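Local coordinates for cytolethal distending toxin subunit B (PDB 2F1N), which nicks DNA as the endonuclease subunit of a tripartite bacterial toxin and very probably inflicts the DNA damage that arrests intoxicated cells in G2/M, at residues I50-E55 with F143-H147; P60-T66 with R78-W82; N154-V160 with I182-R188. All coordinates share one frame; numbering follows the deposited sequence.

How the interactions relate
Interactions 1 and 3 are buried: interaction 1 lies between the sheets of the DNase I-like sandwich, interaction 3 where a helix packs on one of them; interaction 2 sits at the outer margin. Interaction 1 is apolar at one end, increasingly polar toward Glu55 and His147. Interaction 3, about 11 Å centre to centre from interaction 1, shares its second sheet, where strands 141-147 and 179-183 are neighbours and Phe144 O lies 2.9 Å from Leu183 N. Interaction 2 is an edge pairing in the first sheet, about 17 Å centre to centre from interaction 1, built on backbone bonds, a salt bridge and a hydroxyl-carboxylate bond near the surface. In interaction 3 the polar bonds converge on one asparagine.

Interaction 1 (I50-E55 with F143-H147); sequences ILAVQE and FFTAH
Ile50-Glu55 and Phe143-His147 pack face to face across the centre of the DNase I-like beta sandwich, one strand from each sheet. Over these short segments the strands run nearly parallel, 21° apart, with axes 6.4 Å from each other at closest approach, and alternate residues (Ile50, Ala52, Gln54 against Phe143, Thr145, His147) fill the gap. At one end Ile50 sets its CD1 methyl over a face of the Phe143 ring, 3.4 Å from the centroid and displaced toward the rim, a CH-pi contact; Phe16 meets the same phenyl ring. In the middle, where the sheets come close, Ala52 CB sits 3.5 Å from Thr145 CB. With chi1 at 180° the Thr145 hydroxyl points away from the backbone N and across to the other strand, where it donates a hydrogen bond to Val53 O from well above the carbonyl plane. This gives the buried hydroxyl a partner between the sheets. Further along, Gln54 CG lies against Ala146 O and the CB of His147. At the far end, probably close to where DNase I-like enzymes carry their active site, Glu55 reaches the imidazole with its carboxylate, OE2 lying 3.4 Å from His147 CE1, while Asn22 supplies that oxygen with its hydrogen bond. A water closes this end of the interface: it accepts from Glu55 N at 2.8 Å and is hydrogen-bonded to His147 ND1, also at 2.8 Å.

Interaction 2 (P60-T66 with R78-W82); sequences PSTAVDT and RELIW
Pro60 crosses the Trp82 indole at about a right angle and sets CG over the six-membered ring, 3.5 Å from the centroid and 13° off the normal, a close CH-pi contact. The indole is swung there by chi1 of -175°, which puts CG anti to the backbone N; Thr62 OG1 comes to the ring edge near NE1, and Val38 and Ile42 of helix 31-42 also pack on the tryptophan. Pro60-Ala63 form a type I turn that leads the chain into strand 64-65, the outermost strand on this side of its sheet in the DNase I-like fold. Its antiparallel pairing with strand 78-83 is brief: Val64 and Ile81 make the hydrogen-bonded pair, N to O at 2.9 Å in both directions, and Asp65 faces Leu80 as the non-hydrogen-bonded pair. Beyond it Thr66 N donates to Glu79 O. Asp65 and Arg78 cross at about a right angle, and NE reaches OD2 at 3.1 Å from above the carboxylate plane, giving a salt bridge. Leu80 CD2 underlies the guanidinium, over its centre. Asp65 OD1 turns instead to Gly67 N and to a water that also accepts from Glu79 N. On the face of Val64 and Ile81, Thr66 OG1 donates to the anti lone pair of Glu79 OE1 at 2.7 Å, and its CG2 methyl rests 3.5 Å from Ile81 CG1.

Interaction 3 (N154-V160 with I182-R188); sequences NDAPALV and ILGDFNR
An Asx turn at the start of helix 156-168 is gripped by an arginine from the loop after strand 179-183: Asn154 OD1 takes the backbone N of Ala156 at 3.1 Å and also receives Arg188 NE at 2.8 Å and NH2 at 3.0 Å. The arginine comes side-on, with this oxygen near the plane of its guanidinium; with the Ala156 N, which comes from above the amide plane, that makes three donors on one oxygen of a buried residue. The other end of the amide is held too, ND2 giving a nearly straight bond to Phe186 O (160°) and a second to Ile149 O; its rotation is thereby fixed. Pro157 CD lies over the centre of the guanidinium, 3.4 Å above its plane. A bend at chi3 (73°) brings NE and NH2 round to face Asn154, while NH1 forms a salt bridge with Asp192. Arg188 is also the first residue of the nuclear localization signal. In the DNase I-like fold the helix packs on the six-stranded sheet, and deeper along it the contact becomes apolar. Ala156 CB meets the edge of the Phe186 ring, whose stacking partner is Tyr223 of strand 222-228. One helical turn on, Ile182 points its CD1 at Val160, 3.7 Å from CA and 4.1 Å from CG1, while Val160 CG2 approaches Phe186 CE1 at 4.2 Å.

Interaction 1 (I50-E55 with F143-H147)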
ATOM      1  N   ILE A  50      -8.338  -2.230  -3.192  1.00 12.76           N
ATOM      2  CA  ILE A  50      -7.415  -1.385  -2.435  1.00 13.46           C
ATOM      3  C   ILE A  50      -6.182  -1.195  -3.298  1.00 12.16           C
ATOM      4  O   ILE A  50      -5.630  -2.162  -3.817  1.00 12.54           O
ATOM      5  CB  ILE A  50      -7.068  -2.018  -1.084  1.00 14.49           C
ATOM      6  CG1 ILE A  50      -8.326  -1.965  -0.189  1.00 18.48           C
ATOM      7  CG2 ILE A  50      -5.971  -1.187  -0.366  1.00 17.93           C
ATOM      8  CD1 ILE A  50      -8.359  -2.918   0.894  1.00 25.49           C
ATOM      9  N   LEU A  51      -5.786   0.061  -3.493  1.00 10.28           N
ATOM     10  CA  LEU A  51      -4.527   0.369  -4.132  1.00 10.94           C
ATOM     11  C   LEU A  51      -3.607   1.154  -3.158  1.00 10.14           C
ATOM     12  O   LEU A  51      -3.974   2.226  -2.649  1.00  9.79           O
ATOM     13  CB  LEU A  51      -4.752   1.221  -5.412  1.00 10.68           C
ATOM     14  CG  LEU A  51      -3.497   1.726  -6.136  1.00 10.74           C
ATOM     15  CD1 LEU A  51      -2.659   0.542  -6.708  1.00 12.21           C
ATOM     16  CD2 LEU A  51      -3.879   2.755  -7.201  1.00 13.07           C
ATOM     17  N   ALA A  52      -2.382   0.635  -2.975  1.00 10.92           N
ATOM     18  CA  ALA A  52      -1.364   1.333  -2.220  1.00  9.88           C
ATOM     19  C   ALA A  52      -0.530   2.113  -3.225  1.00  9.96           C
ATOM     20  O   ALA A  52      -0.119   1.577  -4.271  1.00 11.20           O
ATOM     21  CB  ALA A  52      -0.466   0.343  -1.431  1.00 10.14           C
ATOM     22  N   VAL A  53      -0.269   3.358  -2.896  1.00  9.24           N
ATOM     23  CA  VAL A  53       0.494   4.247  -3.806  1.00  9.86           C
ATOM     24  C   VAL A  53       1.714   4.832  -3.081  1.00 10.07           C
ATOM     25  O   VAL A  53       1.619   5.251  -1.884  1.00 11.28           O
ATOM     26  CB  VAL A  53      -0.420   5.416  -4.307  1.00 10.87           C
ATOM     27  CG1 VAL A  53       0.325   6.280  -5.417  1.00 12.72           C
ATOM     28  CG2 VAL A  53      -1.762   4.885  -4.839  1.00 11.91           C
ATOM     29  N   GLN A  54       2.861   4.869  -3.802  1.00  8.83           N
ATOM     30  CA  GLN A  54       4.063   5.556  -3.314  1.00  8.40           C
ATOM     31  C   GLN A  54       4.472   6.664  -4.323  1.00  8.80           C
ATOM     32  O   GLN A  54       4.014   6.630  -5.465  1.00 10.53           O
ATOM     33  CB  GLN A  54       5.254   4.578  -3.099  1.00  8.51           C
ATOM     34  CG  GLN A  54       4.812   3.366  -2.180  1.00 11.00           C
ATOM     35  CD  GLN A  54       4.152   2.282  -3.013  1.00 11.11           C
ATOM     36  OE1 GLN A  54       4.553   2.037  -4.166  1.00 14.25           O
ATOM     37  NE2 GLN A  54       3.068   1.667  -2.468  1.00 12.92           N
ATOM     38  N   GLU A  55       5.256   7.634  -3.851  1.00 10.09           N
ATOM     39  CA  GLU A  55       5.581   8.865  -4.640  1.00 10.00           C
ATOM     40  C   GLU A  55       4.288   9.400  -5.258  1.00 11.98           C
ATOM     41  O   GLU A  55       4.198   9.649  -6.471  1.00 13.07           O
ATOM     42  CB  GLU A  55       6.643   8.554  -5.699  1.00 11.26           C
ATOM     43  CG  GLU A  55       7.901   7.979  -5.044  1.00 12.03           C
ATOM     44  CD  GLU A  55       9.087   7.823  -5.995  1.00 14.12           C
ATOM     45  OE1 GLU A  55       9.227   8.607  -6.982  1.00 15.93           O
ATOM     46  OE2 GLU A  55       9.907   6.951  -5.667  1.00 13.34           O
ATOM     47  N   PHE A 143      -4.551  -2.910   5.661  1.00 10.29           N
ATOM     48  CA  PHE A 143      -3.708  -2.800   4.487  1.00  9.72           C
ATOM     49  C   PHE A 143      -2.858  -1.543   4.639  1.00 10.01           C
ATOM     50  O   PHE A 143      -3.397  -0.511   5.019  1.00  8.82           O
ATOM     51  CB  PHE A 143      -4.611  -2.625   3.267  1.00  9.19           C
ATOM     52  CG  PHE A 143      -5.531  -3.793   3.052  1.00 12.96           C
ATOM     53  CD1 PHE A 143      -5.096  -4.900   2.317  1.00 16.19           C
ATOM     54  CD2 PHE A 143      -6.800  -3.794   3.615  1.00 17.75           C
ATOM     55  CE1 PHE A 143      -5.952  -6.017   2.122  1.00 16.26           C
ATOM     56  CE2 PHE A 143      -7.668  -4.906   3.428  1.00 16.97           C
ATOM     57  CZ  PHE A 143      -7.224  -5.982   2.676  1.00 17.35           C
ATOM     58  N   PHE A 144      -1.541  -1.686   4.403  1.00  9.30           N
ATOM     59  CA  PHE A 144      -0.586  -0.570   4.518  1.00  9.85           C
ATOM     60  C   PHE A 144       0.061  -0.280   3.190  1.00  9.85           C
ATOM     61  O   PHE A 144       0.238  -1.171   2.356  1.00 10.78           O
ATOM     62  CB  PHE A 144       0.537  -0.888   5.516  1.00  9.85           C
ATOM     63  CG  PHE A 144       0.065  -0.933   6.963  1.00  9.91           C
ATOM     64  CD1 PHE A 144      -0.669  -2.009   7.426  1.00 12.60           C
ATOM     65  CD2 PHE A 144       0.249   0.166   7.790  1.00  9.33           C
ATOM     66  CE1 PHE A 144      -1.140  -2.049   8.789  1.00 11.89           C
ATOM     67  CE2 PHE A 144      -0.195   0.161   9.116  1.00 10.05           C
ATOM     68  CZ  PHE A 144      -0.918  -0.934   9.614  1.00 11.08           C
ATOM     69  N   THR A 145       0.370   1.004   2.987  1.00  9.54           N
ATOM     70  CA  THR A 145       1.330   1.367   1.943  1.00 10.01           C
ATOM     71  C   THR A 145       2.718   1.733   2.529  1.00 10.86           C
ATOM     72  O   THR A 145       2.799   2.393   3.556  1.00 10.57           O
ATOM     73  CB  THR A 145       0.744   2.497   1.065  1.00  9.86           C
ATOM     74  OG1 THR A 145       1.712   2.850   0.034  1.00 10.72           O
ATOM     75  CG2 THR A 145       0.498   3.821   1.891  1.00 10.04           C
ATOM     76  N   ALA A 146       3.788   1.237   1.898  1.00 10.80           N
ATOM     77  CA  ALA A 146       5.156   1.424   2.424  1.00 12.33           C
ATOM     78  C   ALA A 146       6.098   1.849   1.320  1.00 10.81           C
ATOM     79  O   ALA A 146       5.940   1.446   0.142  1.00 10.58           O
ATOM     80  CB  ALA A 146       5.702   0.171   3.043  1.00 11.82           C
ATOM     81  N   HIS A 147       7.055   2.703   1.698  1.00 10.53           N
ATOM     82  CA  HIS A 147       8.074   3.078   0.729  1.00 10.42           C
ATOM     83  C   HIS A 147       9.420   3.142   1.438  1.00  9.77           C
ATOM     84  O   HIS A 147       9.789   4.169   2.017  1.00 11.07           O
ATOM     85  CB  HIS A 147       7.740   4.414   0.087  1.00 10.31           C
ATOM     86  CG  HIS A 147       8.729   4.808  -0.972  1.00 12.38           C
ATOM     87  ND1 HIS A 147       8.784   6.091  -1.478  1.00 11.06           N
ATOM     88  CD2 HIS A 147       9.703   4.095  -1.601  1.00 10.73           C
ATOM     89  CE1 HIS A 147       9.757   6.156  -2.380  1.00 13.54           C
ATOM     90  NE2 HIS A 147      10.336   4.960  -2.473  1.00 12.89           N
TER
HETATM   91  O   HOH W   1       6.424   7.506  -1.299  1.00 13.06           O

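Interaction 2 (P60-T66 with R78-W82)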
ATOM      1  N   PRO A  60      -6.130  13.756  -6.665  1.00 16.30           N
ATOM      2  CA  PRO A  60      -6.909  14.318  -7.768  1.00 16.13           C
ATOM      3  C   PRO A  60      -7.520  15.635  -7.292  1.00 15.73           C
ATOM      4  O   PRO A  60      -7.985  15.720  -6.152  1.00 15.36           O
ATOM      5  CB  PRO A  60      -8.029  13.281  -7.966  1.00 16.37           C
ATOM      6  CG  PRO A  60      -7.493  11.991  -7.391  1.00 16.46           C
ATOM      7  CD  PRO A  60      -6.612  12.410  -6.291  1.00 15.88           C
ATOM      8  N   SER A  61      -7.496  16.653  -8.164  1.00 16.78           N
ATOM      9  CA  SER A  61      -8.065  17.953  -7.833  1.00 17.55           C
ATOM     10  C   SER A  61      -9.539  17.924  -7.485  1.00 17.17           C
ATOM     11  O   SER A  61     -10.007  18.814  -6.781  1.00 16.82           O
ATOM     12  CB  SER A  61      -7.813  18.980  -8.976  1.00 18.15           C
ATOM     13  OG  SER A  61      -8.456  18.511 -10.148  1.00 22.70           O
ATOM     14  N   THR A  62     -10.267  16.914  -7.942  1.00 16.08           N
ATOM     15  CA  THR A  62     -11.694  16.857  -7.576  1.00 16.64           C
ATOM     16  C   THR A  62     -11.998  16.024  -6.330  1.00 15.12           C
ATOM     17  O   THR A  62     -13.146  15.950  -5.939  1.00 15.02           O
ATOM     18  CB  THR A  62     -12.533  16.318  -8.711  1.00 17.66           C
ATOM     19  OG1 THR A  62     -12.074  15.000  -9.056  1.00 17.78           O
ATOM     20  CG2 THR A  62     -12.274  17.169  -9.978  1.00 16.62           C
ATOM     21  N   ALA A  63     -10.999  15.396  -5.721  1.00 14.07           N
ATOM     22  CA  ALA A  63     -11.240  14.644  -4.484  1.00 12.98           C
ATOM     23  C   ALA A  63     -11.304  15.597  -3.307  1.00 13.54           C
ATOM     24  O   ALA A  63     -10.511  16.568  -3.228  1.00 14.03           O
ATOM     25  CB  ALA A  63     -10.140  13.579  -4.266  1.00 13.49           C
ATOM     26  N   VAL A  64     -12.274  15.386  -2.415  1.00 11.94           N
ATOM     27  CA  VAL A  64     -12.596  16.402  -1.390  1.00 12.34           C
ATOM     28  C   VAL A  64     -12.443  15.841   0.015  1.00 11.88           C
ATOM     29  O   VAL A  64     -13.031  14.812   0.321  1.00 12.27           O
ATOM     30  CB  VAL A  64     -14.056  16.900  -1.579  1.00 11.91           C
ATOM     31  CG1 VAL A  64     -14.449  17.926  -0.497  1.00 12.88           C
ATOM     32  CG2 VAL A  64     -14.260  17.470  -2.950  1.00 11.22           C
ATOM     33  N   ASP A  65     -11.666  16.509   0.879  1.00 11.95           N
ATOM     34  CA  ASP A  65     -11.491  16.089   2.284  1.00 13.48           C
ATOM     35  C   ASP A  65     -12.848  15.952   2.965  1.00 14.23           C
ATOM     36  O   ASP A  65     -13.691  16.857   2.874  1.00 14.33           O
ATOM     37  CB  ASP A  65     -10.727  17.197   3.043  1.00 15.09           C
ATOM     38  CG  ASP A  65     -10.095  16.725   4.373  1.00 20.78           C
ATOM     39  OD1 ASP A  65     -10.570  15.769   5.091  1.00 21.82           O
ATOM     40  OD2 ASP A  65      -9.057  17.293   4.794  1.00 27.00           O
ATOM     41  N   THR A  66     -13.049  14.856   3.688  1.00 12.43           N
ATOM     42  CA  THR A  66     -14.309  14.664   4.392  1.00 13.11           C
ATOM     43  C   THR A  66     -14.345  15.369   5.733  1.00 14.48           C
ATOM     44  O   THR A  66     -15.430  15.490   6.319  1.00 16.66           O
ATOM     45  CB  THR A  66     -14.495  13.174   4.688  1.00 11.23           C
ATOM     46  OG1 THR A  66     -13.368  12.728   5.448  1.00 10.70           O
ATOM     47  CG2 THR A  66     -14.473  12.353   3.390  1.00 11.40           C
ATOM     48  N   ARG A  78      -5.026  12.618   5.557  1.00 11.26           N
ATOM     49  CA  ARG A  78      -6.372  13.131   5.281  1.00 11.20           C
ATOM     50  C   ARG A  78      -7.177  12.073   4.583  1.00 11.22           C
ATOM     51  O   ARG A  78      -6.655  11.355   3.736  1.00 11.74           O
ATOM     52  CB  ARG A  78      -6.349  14.380   4.311  1.00 13.40           C
ATOM     53  CG  ARG A  78      -5.743  15.650   4.864  1.00 20.73           C
ATOM     54  CD  ARG A  78      -5.265  16.579   3.720  1.00 25.21           C
ATOM     55  NE  ARG A  78      -6.368  17.437   3.345  1.00 31.45           N
ATOM     56  CZ  ARG A  78      -6.485  18.088   2.187  1.00 32.85           C
ATOM     57  NH1 ARG A  78      -5.579  17.946   1.235  1.00 34.46           N
ATOM     58  NH2 ARG A  78      -7.532  18.887   1.995  1.00 34.96           N
ATOM     59  N   GLU A  79      -8.476  12.000   4.894  1.00 10.37           N
ATOM     60  CA  GLU A  79      -9.405  11.162   4.132  1.00 10.05           C
ATOM     61  C   GLU A  79     -10.109  12.042   3.123  1.00 10.14           C
ATOM     62  O   GLU A  79     -10.661  13.076   3.497  1.00  9.91           O
ATOM     63  CB  GLU A  79     -10.474  10.582   5.068  1.00 10.41           C
ATOM     64  CG  GLU A  79     -11.547   9.777   4.347  1.00 10.01           C
ATOM     65  CD  GLU A  79     -12.561   9.282   5.350  1.00 13.89           C
ATOM     66  OE1 GLU A  79     -13.400  10.078   5.855  1.00 14.22           O
ATOM     67  OE2 GLU A  79     -12.458   8.092   5.699  1.00 20.83           O
ATOM     68  N   LEU A  80     -10.102  11.618   1.849  1.00  9.96           N
ATOM     69  CA  LEU A  80     -10.804  12.322   0.779  1.00 12.02           C
ATOM     70  C   LEU A  80     -11.824  11.417   0.093  1.00 11.94           C
ATOM     71  O   LEU A  80     -11.600  10.209  -0.019  1.00 13.31           O
ATOM     72  CB  LEU A  80      -9.799  12.878  -0.274  1.00 12.24           C
ATOM     73  CG  LEU A  80      -8.389  13.256   0.231  1.00 16.25           C
ATOM     74  CD1 LEU A  80      -7.379  13.302  -0.954  1.00 18.97           C
ATOM     75  CD2 LEU A  80      -8.419  14.600   0.943  1.00 19.22           C
ATOM     76  N   ILE A  81     -12.957  11.982  -0.339  1.00 11.76           N
ATOM     77  CA  ILE A  81     -13.854  11.236  -1.172  1.00 12.85           C
ATOM     78  C   ILE A  81     -13.664  11.672  -2.608  1.00 13.12           C
ATOM     79  O   ILE A  81     -13.587  12.872  -2.912  1.00 13.10           O
ATOM     80  CB  ILE A  81     -15.351  11.355  -0.687  1.00 15.08           C
ATOM     81  CG1 ILE A  81     -15.509  10.495   0.557  1.00 19.89           C
ATOM     82  CG2 ILE A  81     -16.349  10.765  -1.728  1.00 16.65           C
ATOM     83  CD1 ILE A  81     -16.860  10.651   1.334  1.00 24.16           C
ATOM     84  N   TRP A  82     -13.609  10.680  -3.494  1.00 11.02           N
ATOM     85  CA  TRP A  82     -13.344  10.943  -4.914  1.00 13.52           C
ATOM     86  C   TRP A  82     -14.504  10.371  -5.693  1.00 13.78           C
ATOM     87  O   TRP A  82     -14.693   9.141  -5.799  1.00 12.65           O
ATOM     88  CB  TRP A  82     -11.990  10.324  -5.326  1.00 13.10           C
ATOM     89  CG  TRP A  82     -11.510  10.609  -6.735  1.00 13.55           C
ATOM     90  CD1 TRP A  82     -11.896  11.640  -7.579  1.00 18.30           C
ATOM     91  CD2 TRP A  82     -10.529   9.847  -7.444  1.00 14.40           C
ATOM     92  NE1 TRP A  82     -11.193  11.552  -8.766  1.00 15.86           N
ATOM     93  CE2 TRP A  82     -10.336  10.473  -8.701  1.00 16.53           C
ATOM     94  CE3 TRP A  82      -9.761   8.712  -7.123  1.00 16.77           C
ATOM     95  CZ2 TRP A  82      -9.435   9.968  -9.663  1.00 17.35           C
ATOM     96  CZ3 TRP A  82      -8.820   8.222  -8.079  1.00 18.96           C
ATOM     97  CH2 TRP A  82      -8.676   8.872  -9.323  1.00 15.88           C
TER
HETATM   98  O   HOH W   2      -9.383  13.879   6.957  1.00 16.87           O

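Interaction 3 (N154-V160 with I182-R188)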
ATOM      1  N   ASN A 154      18.652  -1.118   3.906  1.00 16.73           N
ATOM      2  CA  ASN A 154      17.616  -0.132   4.216  1.00 14.38           C
ATOM      3  C   ASN A 154      16.636  -0.557   5.305  1.00 15.52           C
ATOM      4  O   ASN A 154      16.870  -1.541   6.052  1.00 14.26           O
ATOM      5  CB  ASN A 154      16.889   0.236   2.916  1.00 13.70           C
ATOM      6  CG  ASN A 154      15.899  -0.851   2.446  1.00 11.35           C
ATOM      7  OD1 ASN A 154      15.761  -1.936   3.065  1.00 13.41           O
ATOM      8  ND2 ASN A 154      15.205  -0.571   1.342  1.00 12.71           N
ATOM      9  N   ASP A 155      15.561   0.217   5.414  1.00 13.89           N
ATOM     10  CA  ASP A 155      14.588   0.045   6.492  1.00 12.17           C
ATOM     11  C   ASP A 155      13.440  -0.940   6.237  1.00 11.08           C
ATOM     12  O   ASP A 155      12.521  -1.091   7.081  1.00 11.49           O
ATOM     13  CB  ASP A 155      14.060   1.420   6.900  1.00 12.07           C
ATOM     14  CG  ASP A 155      13.413   2.200   5.746  1.00 13.62           C
ATOM     15  OD1 ASP A 155      13.788   2.012   4.536  1.00 12.59           O
ATOM     16  OD2 ASP A 155      12.537   3.068   5.987  1.00 15.46           O
ATOM     17  N   ALA A 156      13.497  -1.655   5.107  1.00 10.63           N
ATOM     18  CA  ALA A 156      12.386  -2.583   4.811  1.00 11.87           C
ATOM     19  C   ALA A 156      12.104  -3.595   5.925  1.00 11.24           C
ATOM     20  O   ALA A 156      10.926  -3.746   6.315  1.00 11.49           O
ATOM     21  CB  ALA A 156      12.557  -3.278   3.440  1.00 10.62           C
ATOM     22  N   PRO A 157      13.101  -4.323   6.455  1.00 11.91           N
ATOM     23  CA  PRO A 157      12.783  -5.296   7.524  1.00 11.06           C
ATOM     24  C   PRO A 157      12.142  -4.625   8.756  1.00 12.09           C
ATOM     25  O   PRO A 157      11.192  -5.161   9.336  1.00 12.20           O
ATOM     26  CB  PRO A 157      14.137  -5.887   7.891  1.00 11.27           C
ATOM     27  CG  PRO A 157      14.993  -5.762   6.621  1.00 12.05           C
ATOM     28  CD  PRO A 157      14.534  -4.387   6.084  1.00 12.52           C
ATOM     29  N   ALA A 158      12.667  -3.475   9.143  1.00 11.88           N
ATOM     30  CA  ALA A 158      12.129  -2.726  10.293  1.00 11.73           C
ATOM     31  C   ALA A 158      10.705  -2.222  10.069  1.00 11.81           C
ATOM     32  O   ALA A 158       9.908  -2.167  11.035  1.00 11.44           O
ATOM     33  CB  ALA A 158      13.067  -1.523  10.595  1.00 14.31           C
ATOM     34  N   LEU A 159      10.375  -1.816   8.829  1.00 11.86           N
ATOM     35  CA  LEU A 159       8.977  -1.481   8.512  1.00 11.43           C
ATOM     36  C   LEU A 159       8.031  -2.671   8.736  1.00 11.20           C
ATOM     37  O   LEU A 159       6.946  -2.511   9.305  1.00 11.54           O
ATOM     38  CB  LEU A 159       8.831  -1.001   7.066  1.00 11.70           C
ATOM     39  CG  LEU A 159       9.472   0.380   6.865  1.00 11.72           C
ATOM     40  CD1 LEU A 159       9.638   0.693   5.318  1.00 13.71           C
ATOM     41  CD2 LEU A 159       8.670   1.478   7.566  1.00 11.49           C
ATOM     42  N   VAL A 160       8.435  -3.837   8.256  1.00 10.54           N
ATOM     43  CA  VAL A 160       7.588  -5.031   8.398  1.00 11.03           C
ATOM     44  C   VAL A 160       7.475  -5.336   9.888  1.00 11.99           C
ATOM     45  O   VAL A 160       6.371  -5.663  10.375  1.00 12.69           O
ATOM     46  CB  VAL A 160       8.154  -6.253   7.670  1.00 10.66           C
ATOM     47  CG1 VAL A 160       7.280  -7.512   7.933  1.00  8.28           C
ATOM     48  CG2 VAL A 160       8.211  -6.005   6.150  1.00 13.23           C
ATOM     49  N   ILE A 182       1.108  -5.579   3.937  1.00  9.85           N
ATOM     50  CA  ILE A 182       1.906  -4.379   3.628  1.00  9.54           C
ATOM     51  C   ILE A 182       2.228  -4.409   2.123  1.00 11.02           C
ATOM     52  O   ILE A 182       2.857  -5.355   1.620  1.00 13.24           O
ATOM     53  CB  ILE A 182       3.221  -4.390   4.427  1.00 10.85           C
ATOM     54  CG1 ILE A 182       2.979  -4.642   5.944  1.00 10.90           C
ATOM     55  CG2 ILE A 182       3.939  -3.036   4.184  1.00 11.18           C
ATOM     56  CD1 ILE A 182       4.251  -4.937   6.764  1.00 12.83           C
ATOM     57  N   LEU A 183       1.824  -3.370   1.402  1.00 10.41           N
ATOM     58  CA  LEU A 183       1.989  -3.319  -0.059  1.00 10.86           C
ATOM     59  C   LEU A 183       2.917  -2.157  -0.325  1.00 10.74           C
ATOM     60  O   LEU A 183       2.672  -1.056   0.160  1.00 12.99           O
ATOM     61  CB  LEU A 183       0.640  -2.983  -0.692  1.00 10.56           C
ATOM     62  CG  LEU A 183      -0.403  -4.110  -0.611  1.00 13.34           C
ATOM     63  CD1 LEU A 183      -1.869  -3.557  -0.537  1.00 12.79           C
ATOM     64  CD2 LEU A 183      -0.218  -4.956  -1.876  1.00 13.80           C
ATOM     65  N   GLY A 184       3.995  -2.387  -1.021  1.00 10.92           N
ATOM     66  CA  GLY A 184       4.813  -1.222  -1.308  1.00 12.53           C
ATOM     67  C   GLY A 184       6.071  -1.476  -2.040  1.00 12.22           C
ATOM     68  O   GLY A 184       6.272  -2.578  -2.585  1.00 10.86           O
ATOM     69  N   ASP A 185       6.852  -0.391  -2.130  1.00 12.00           N
ATOM     70  CA  ASP A 185       8.168  -0.431  -2.729  1.00 11.25           C
ATOM     71  C   ASP A 185       9.141  -0.622  -1.586  1.00 11.28           C
ATOM     72  O   ASP A 185       9.479   0.302  -0.826  1.00 11.22           O
ATOM     73  CB  ASP A 185       8.421   0.885  -3.499  1.00 12.94           C
ATOM     74  CG  ASP A 185       9.784   0.948  -4.128  1.00 14.17           C
ATOM     75  OD1 ASP A 185      10.644   0.018  -3.950  1.00 12.52           O
ATOM     76  OD2 ASP A 185      10.091   1.969  -4.791  1.00 13.84           O
ATOM     77  N   PHE A 186       9.614  -1.855  -1.481  1.00 11.10           N
ATOM     78  CA  PHE A 186      10.518  -2.207  -0.392  1.00 11.08           C
ATOM     79  C   PHE A 186      11.974  -1.921  -0.704  1.00 11.90           C
ATOM     80  O   PHE A 186      12.837  -1.991   0.177  1.00 10.89           O
ATOM     81  CB  PHE A 186      10.323  -3.676  -0.019  1.00 11.78           C
ATOM     82  CG  PHE A 186       8.996  -3.953   0.613  1.00 12.85           C
ATOM     83  CD1 PHE A 186       8.792  -3.666   1.970  1.00 13.42           C
ATOM     84  CD2 PHE A 186       7.939  -4.477  -0.137  1.00 13.65           C
ATOM     85  CE1 PHE A 186       7.520  -3.902   2.560  1.00 14.13           C
ATOM     86  CE2 PHE A 186       6.670  -4.742   0.448  1.00 13.07           C
ATOM     87  CZ  PHE A 186       6.478  -4.456   1.800  1.00 12.91           C
ATOM     88  N   ASN A 187      12.252  -1.622  -1.977  1.00 12.37           N
ATOM     89  CA  ASN A 187      13.606  -1.205  -2.400  1.00 13.13           C
ATOM     90  C   ASN A 187      14.710  -2.213  -2.069  1.00 12.93           C
ATOM     91  O   ASN A 187      15.876  -1.847  -1.957  1.00 13.49           O
ATOM     92  CB  ASN A 187      13.963   0.208  -1.868  1.00 12.78           C
ATOM     93  CG  ASN A 187      13.779   1.277  -2.924  1.00 12.40           C
ATOM     94  OD1 ASN A 187      14.172   1.093  -4.099  1.00 12.53           O
ATOM     95  ND2 ASN A 187      13.160   2.376  -2.556  1.00 12.90           N
ATOM     96  N   ARG A 188      14.313  -3.480  -1.983  1.00 12.29           N
ATOM     97  CA  ARG A 188      15.189  -4.665  -1.929  1.00 12.62           C
ATOM     98  C   ARG A 188      14.366  -5.840  -2.445  1.00 13.06           C
ATOM     99  O   ARG A 188      13.124  -5.782  -2.431  1.00 13.47           O
ATOM    100  CB  ARG A 188      15.733  -4.902  -0.513  1.00 11.75           C
ATOM    101  CG  ARG A 188      14.668  -5.217   0.534  1.00 12.64           C
ATOM    102  CD  ARG A 188      15.355  -5.755   1.822  1.00 12.85           C
ATOM    103  NE  ARG A 188      16.056  -4.726   2.570  1.00 14.11           N
ATOM    104  CZ  ARG A 188      16.916  -4.992   3.581  1.00 18.13           C
ATOM    105  NH1 ARG A 188      17.226  -6.265   3.878  1.00 15.16           N
ATOM    106  NH2 ARG A 188      17.480  -4.019   4.285  1.00 16.29           N
TER